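Local coordinates for protein signal recognition particle subunit SRP68 (Chaetomium thermophilum, PDB 4P3G) that probably acts within the signal recognition particle, binding its 7S RNA through its N-terminal helical domain and supporting cotranslational targeting of secretory and membrane proteins to the endoplasmic reticulum, at residues N40-K44 with L45-T49; N69-Y72 with V73-Q76. One frame throughout, in Å; residues are numbered along the deposited sequence.

Along the chain from the N terminus, contact 1 lies at the C-terminal end of helix 27-44, where 40-44 meets 45-49 and the chain turns out of the helix into the loop that leads on to helix 63-68. Contact 2 follows in 69-76, at the bend between helix 63-68 and the first turns of helix 71-93. Each contact closes only a local turn, and the two run in series, neither nesting nor crossing. In space their centres are about 11 Å apart, and the end of one helix touches the start of the other: Cys41 SG lies 3.4 Å from Glu71 OE2, and Leu45 CD2 lies 3.6 Å from Glu71 CB. Together they tie two helices of the RNA-binding domain.

Contact 1: N40-K44 with L45-T49; sequences NCRKK and LNIAT
Leu45 places its CG anti to its own carbonyl carbon (chi1 -67°), and this folds the branched side chain back over the last turn of the helix. CG comes within 3.7 Å of Cys41 O, while CD1 makes a loose apolar touch with Cys41 SG at 4.5 Å. At the far end of the turn, the Thr49 methyl CG2 stands beside its backbone N and meets Lys43 CG at 4.0 Å, crossing the root of the extended lysine chain; a short, branched residue suits a place against aliphatic carbons near the surface. The backbone between them forms a Schellman motif that ends helix 27-44. Ile47 N reaches back to Arg42 O at 2.8 Å in an almost straight bond (168°), and Asn46 N bonds to Lys43 O at 3.0 Å, approaching from above the carbonyl plane. Asn46 is the C-prime residue, with a positive phi of 45°; asparagine enters this left-handed region more readily than most residues other than glycine. Leu45 N keeps the helical pattern with a 3.3 Å bond to Cys41 O and adds a weak one to Arg42 O. Arg42 extends its chain past the turn, CG standing 4.3 Å from Ile47 CG2, and also packs on Leu75 of helix 71-93. Leu45, an apolar residue just past the helix, suits a side turned to Tyr72 of that same helix.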
ATOM      1  N   ASN A  40      32.999 -31.543  14.131  1.00115.24           N
ATOM      2  CA  ASN A  40      32.784 -32.033  15.480  1.00120.07           C
ATOM      3  C   ASN A  40      31.404 -32.652  15.592  1.00113.39           C
ATOM      4  O   ASN A  40      31.222 -33.648  16.286  1.00116.26           O
ATOM      5  CB  ASN A  40      32.953 -30.907  16.497  1.00130.16           C
ATOM      6  CG  ASN A  40      34.376 -30.367  16.539  1.00142.71           C
ATOM      7  OD1 ASN A  40      35.350 -31.121  16.393  1.00146.58           O
ATOM      8  ND2 ASN A  40      34.506 -29.056  16.729  1.00146.29           N
ATOM      9  N   CYS A  41      30.438 -32.082  14.877  1.00106.05           N
ATOM     10  CA  CYS A  41      29.073 -32.569  14.978  1.00104.25           C
ATOM     11  C   CYS A  41      28.955 -33.992  14.441  1.00104.64           C
ATOM     12  O   CYS A  41      28.346 -34.855  15.083  1.00103.63           O
ATOM     13  CB  CYS A  41      28.107 -31.643  14.233  1.00 98.15           C
ATOM     14  SG  CYS A  41      26.353 -32.026  14.524  1.00113.46           S
ATOM     15  N   ARG A  42      29.564 -34.246  13.288  1.00102.61           N
ATOM     16  CA  ARG A  42      29.479 -35.564  12.676  1.00104.53           C
ATOM     17  C   ARG A  42      30.103 -36.633  13.574  1.00114.17           C
ATOM     18  O   ARG A  42      29.585 -37.749  13.678  1.00120.92           O
ATOM     19  CB  ARG A  42      30.133 -35.552  11.293  1.00100.08           C
ATOM     20  CG  ARG A  42      29.262 -34.910  10.250  1.00 94.50           C
ATOM     21  CD  ARG A  42      30.007 -34.551   8.990  1.00 98.67           C
ATOM     22  NE  ARG A  42      29.098 -33.929   8.020  1.00 99.35           N
ATOM     23  CZ  ARG A  42      29.474 -33.249   6.937  1.00 98.00           C
ATOM     24  NH1 ARG A  42      30.756 -33.051   6.674  1.00 98.10           N
ATOM     25  NH2 ARG A  42      28.558 -32.740   6.127  1.00 99.79           N
ATOM     26  N   LYS A  43      31.203 -36.296  14.235  1.00113.31           N
ATOM     27  CA  LYS A  43      31.847 -37.246  15.128  1.00113.21           C
ATOM     28  C   LYS A  43      30.930 -37.612  16.297  1.00116.06           C
ATOM     29  O   LYS A  43      30.860 -38.775  16.685  1.00123.81           O
ATOM     30  CB  LYS A  43      33.186 -36.713  15.621  1.00115.20           C
ATOM     31  CG  LYS A  43      34.236 -36.683  14.526  1.00119.96           C
ATOM     32  CD  LYS A  43      35.524 -36.043  15.001  1.00130.62           C
ATOM     33  CE  LYS A  43      36.529 -35.887  13.865  1.00136.99           C
ATOM     34  NZ  LYS A  43      37.823 -35.298  14.339  1.00144.07           N
ATOM     35  N   LYS A  44      30.229 -36.630  16.858  1.00113.02           N
ATOM     36  CA  LYS A  44      29.323 -36.891  17.977  1.00113.62           C
ATOM     37  C   LYS A  44      28.235 -37.886  17.605  1.00117.16           C
ATOM     38  O   LYS A  44      27.795 -38.679  18.435  1.00126.30           O
ATOM     39  CB  LYS A  44      28.656 -35.603  18.454  1.00109.77           C
ATOM     40  CG  LYS A  44      29.557 -34.672  19.218  1.00115.13           C
ATOM     41  CD  LYS A  44      28.753 -33.811  20.173  1.00119.97           C
ATOM     42  CE  LYS A  44      29.646 -32.792  20.843  1.00126.95           C
ATOM     43  NZ  LYS A  44      30.308 -31.949  19.800  1.00129.67           N
ATOM     44  N   LEU A  45      27.804 -37.835  16.354  1.00112.42           N
ATOM     45  CA  LEU A  45      26.717 -38.673  15.870  1.00114.09           C
ATOM     46  C   LEU A  45      27.255 -39.952  15.274  1.00114.26           C
ATOM     47  O   LEU A  45      26.492 -40.758  14.738  1.00113.07           O
ATOM     48  CB  LEU A  45      25.897 -37.924  14.812  1.00116.22           C
ATOM     49  CG  LEU A  45      25.112 -36.713  15.296  1.00115.82           C
ATOM     50  CD1 LEU A  45      24.411 -36.035  14.138  1.00112.98           C
ATOM     51  CD2 LEU A  45      24.111 -37.179  16.328  1.00118.21           C
ATOM     52  N   ASN A  46      28.560 -40.151  15.428  1.00118.90           N
ATOM     53  CA  ASN A  46      29.267 -41.262  14.794  1.00125.40           C
ATOM     54  C   ASN A  46      28.849 -41.403  13.329  1.00123.92           C
ATOM     55  O   ASN A  46      28.459 -42.474  12.865  1.00128.16           O
ATOM     56  CB  ASN A  46      29.109 -42.567  15.583  1.00129.76           C
ATOM     57  CG  ASN A  46      29.834 -42.532  16.931  1.00138.86           C
ATOM     58  OD1 ASN A  46      30.874 -41.882  17.081  1.00141.86           O
ATOM     59  ND2 ASN A  46      29.281 -43.235  17.918  1.00142.59           N
ATOM     60  N   ILE A  47      28.939 -40.275  12.629  1.00118.13           N
ATOM     61  CA  ILE A  47      28.698 -40.166  11.197  1.00119.60           C
ATOM     62  C   ILE A  47      30.008 -39.891  10.458  1.00125.12           C
ATOM     63  O   ILE A  47      30.838 -39.119  10.933  1.00128.51           O
ATOM     64  CB  ILE A  47      27.651 -39.052  10.903  1.00120.42           C
ATOM     65  CG1 ILE A  47      26.283 -39.491  11.427  1.00116.80           C
ATOM     66  CG2 ILE A  47      27.564 -38.726   9.411  1.00118.90           C
ATOM     67  CD1 ILE A  47      25.220 -38.479  11.271  1.00113.19           C
ATOM     68  N   ALA A  48      30.189 -40.537   9.308  1.00128.22           N
ATOM     69  CA  ALA A  48      31.437 -40.464   8.543  1.00134.13           C
ATOM     70  C   ALA A  48      31.904 -39.038   8.251  1.00136.49           C
ATOM     71  O   ALA A  48      31.117 -38.188   7.840  1.00135.76           O
ATOM     72  CB  ALA A  48      31.306 -41.250   7.239  1.00134.82           C
ATOM     73  N   THR A  49      33.189 -38.782   8.470  1.00140.71           N
ATOM     74  CA  THR A  49      33.776 -37.490   8.132  1.00139.87           C
ATOM     75  C   THR A  49      34.376 -37.543   6.726  1.00142.80           C
ATOM     76  O   THR A  49      34.468 -36.527   6.035  1.00140.28           O
ATOM     77  CB  THR A  49      34.833 -37.055   9.168  1.00141.77           C
ATOM     78  OG1 THR A  49      35.757 -38.129   9.398  1.00150.04           O
ATOM     79  CG2 THR A  49      34.161 -36.686  10.481  1.00135.50           C
TER

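Contact 2: N69-Y72 with V73-Q76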
ATOM      1  N   ASN A  69      17.849 -37.806  18.793  1.00114.08           N
ATOM      2  CA  ASN A  69      18.962 -36.928  19.100  1.00108.54           C
ATOM      3  C   ASN A  69      18.809 -35.589  18.379  1.00103.34           C
ATOM      4  O   ASN A  69      18.720 -35.544  17.148  1.00 96.38           O
ATOM      5  CB  ASN A  69      20.259 -37.618  18.685  1.00109.05           C
ATOM      6  CG  ASN A  69      21.482 -36.990  19.292  1.00113.42           C
ATOM      7  OD1 ASN A  69      21.492 -35.808  19.627  1.00116.58           O
ATOM      8  ND2 ASN A  69      22.535 -37.783  19.430  1.00116.60           N
ATOM      9  N   THR A  70      18.828 -34.503  19.150  1.00103.85           N
ATOM     10  CA  THR A  70      18.667 -33.161  18.598  1.00 97.89           C
ATOM     11  C   THR A  70      19.890 -32.760  17.803  1.00101.70           C
ATOM     12  O   THR A  70      19.837 -31.815  17.033  1.00100.72           O
ATOM     13  CB  THR A  70      18.375 -32.115  19.683  1.00 92.72           C
ATOM     14  OG1 THR A  70      19.524 -31.942  20.519  1.00 94.92           O
ATOM     15  CG2 THR A  70      17.207 -32.559  20.531  1.00 91.75           C
ATOM     16  N   GLU A  71      21.001 -33.464  17.988  1.00105.78           N
ATOM     17  CA  GLU A  71      22.185 -33.134  17.216  1.00109.96           C
ATOM     18  C   GLU A  71      21.941 -33.309  15.712  1.00106.64           C
ATOM     19  O   GLU A  71      22.583 -32.662  14.892  1.00110.88           O
ATOM     20  CB  GLU A  71      23.389 -33.953  17.660  1.00120.52           C
ATOM     21  CG  GLU A  71      24.062 -33.423  18.898  1.00135.41           C
ATOM     22  CD  GLU A  71      24.662 -32.044  18.685  1.00140.01           C
ATOM     23  OE1 GLU A  71      24.183 -31.090  19.334  1.00140.97           O
ATOM     24  OE2 GLU A  71      25.610 -31.915  17.873  1.00141.74           O
ATOM     25  N   TYR A  72      21.026 -34.194  15.349  1.00 99.73           N
ATOM     26  CA  TYR A  72      20.693 -34.383  13.953  1.00 96.59           C
ATOM     27  C   TYR A  72      20.169 -33.082  13.343  1.00 92.17           C
ATOM     28  O   TYR A  72      20.414 -32.789  12.170  1.00 89.43           O
ATOM     29  CB  TYR A  72      19.680 -35.502  13.813  1.00102.39           C
ATOM     30  CG  TYR A  72      20.328 -36.860  13.863  1.00107.65           C
ATOM     31  CD1 TYR A  72      20.882 -37.425  12.725  1.00111.94           C
ATOM     32  CD2 TYR A  72      20.391 -37.573  15.048  1.00113.70           C
ATOM     33  CE1 TYR A  72      21.487 -38.666  12.763  1.00119.82           C
ATOM     34  CE2 TYR A  72      20.994 -38.816  15.097  1.00122.95           C
ATOM     35  CZ  TYR A  72      21.538 -39.356  13.947  1.00125.94           C
ATOM     36  OH  TYR A  72      22.134 -40.594  13.979  1.00135.54           O
ATOM     37  N   VAL A  73      19.432 -32.313  14.140  1.00 90.70           N
ATOM     38  CA  VAL A  73      19.000 -30.985  13.718  1.00 82.53           C
ATOM     39  C   VAL A  73      20.211 -30.071  13.609  1.00 79.87           C
ATOM     40  O   VAL A  73      20.370 -29.383  12.615  1.00 87.94           O
ATOM     41  CB  VAL A  73      17.956 -30.360  14.683  1.00 83.16           C
ATOM     42  CG1 VAL A  73      17.704 -28.891  14.358  1.00 76.71           C
ATOM     43  CG2 VAL A  73      16.652 -31.157  14.648  1.00 84.58           C
ATOM     44  N   ARG A  74      21.099 -30.088  14.590  1.00 80.41           N
ATOM     45  CA  ARG A  74      22.259 -29.212  14.507  1.00 85.62           C
ATOM     46  C   ARG A  74      23.088 -29.493  13.252  1.00 91.55           C
ATOM     47  O   ARG A  74      23.563 -28.567  12.589  1.00 94.83           O
ATOM     48  CB  ARG A  74      23.134 -29.351  15.738  1.00 87.80           C
ATOM     49  CG  ARG A  74      24.249 -28.345  15.780  1.00 92.11           C
ATOM     50  CD  ARG A  74      24.799 -28.195  17.191  1.00105.99           C
ATOM     51  NE  ARG A  74      25.691 -27.047  17.254  1.00113.13           N
ATOM     52  CZ  ARG A  74      27.014 -27.129  17.297  1.00116.64           C
ATOM     53  NH1 ARG A  74      27.605 -28.321  17.318  1.00117.94           N
ATOM     54  NH2 ARG A  74      27.736 -26.014  17.325  1.00113.90           N
ATOM     55  N   LEU A  75      23.198 -30.761  12.887  1.00 89.55           N
ATOM     56  CA  LEU A  75      23.919 -31.138  11.686  1.00 88.71           C
ATOM     57  C   LEU A  75      23.328 -30.440  10.459  1.00 86.15           C
ATOM     58  O   LEU A  75      24.063 -29.950   9.604  1.00 89.63           O
ATOM     59  CB  LEU A  75      23.854 -32.649  11.493  1.00 92.41           C
ATOM     60  CG  LEU A  75      24.707 -33.182  10.344  1.00 94.93           C
ATOM     61  CD1 LEU A  75      26.169 -32.991  10.689  1.00 96.91           C
ATOM     62  CD2 LEU A  75      24.407 -34.646  10.081  1.00 99.46           C
ATOM     63  N   GLN A  76      22.003 -30.408  10.372  1.00 80.88           N
ATOM     64  CA  GLN A  76      21.329 -29.818   9.227  1.00 84.16           C
ATOM     65  C   GLN A  76      21.502 -28.304   9.141  1.00 87.04           C
ATOM     66  O   GLN A  76      21.656 -27.751   8.058  1.00 90.33           O
ATOM     67  CB  GLN A  76      19.851 -30.162   9.263  1.00 87.64           C
ATOM     68  CG  GLN A  76      19.599 -31.646   9.195  1.00 97.38           C
ATOM     69  CD  GLN A  76      20.202 -32.279   7.960  1.00106.65           C
ATOM     70  OE1 GLN A  76      21.279 -32.871   8.019  1.00110.65           O
ATOM     71  NE2 GLN A  76      19.503 -32.163   6.829  1.00110.00           N
TER
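Glu71 and Arg74 run alongside each other, one turn apart, in the same direction. The carboxylate meets the aliphatic part of the arginine first, with OE1 3.7 Å from Arg74 CD. OE2 stands near the guanidinium plane at its edge, 4.1 Å from Arg74 NH1, too far for a salt bridge, and the two flat groups are turned 44° against each other. A bend at chi2 of Glu71 (-64°) curls the acid back toward its neighbour, while the arginine chain stays extended from CG to NE. Under them runs the helical backbone: Leu75 N bonds to Glu71 O at 2.8 Å, and Arg74 N bonds to Thr70 O at 3.2 Å. A weak bond joins Gln76 N to Tyr72 O, and Gln76 CG lies beside that same oxygen.

The second shell sets the start of this helix. Asn69 OD1 accepts from Glu71 N at 2.9 Å, a capping bond that gives the Glu71 amide, at the start of the helix, an acceptor; asparagine suits the place because its short side chain carries a carbonyl oxygen that can reach the amide two residues ahead. Farther out, Arg74 touches Lys37 and Leu75 packs on Leu38, both of helix 27-44. Val73 faces Ile66 and Leu123, as befits a buried branched aliphatic residue among neighbouring helices.

With an alanine in place of Glu71, Arg74 would probably lose the negative charge beside it and its guanidinium would be freer to turn. An acid in the first turn is likely to be favoured by the positive end of the helix dipole, so its charge may be steadied by both the helix start and Arg74 without direct ion pairing.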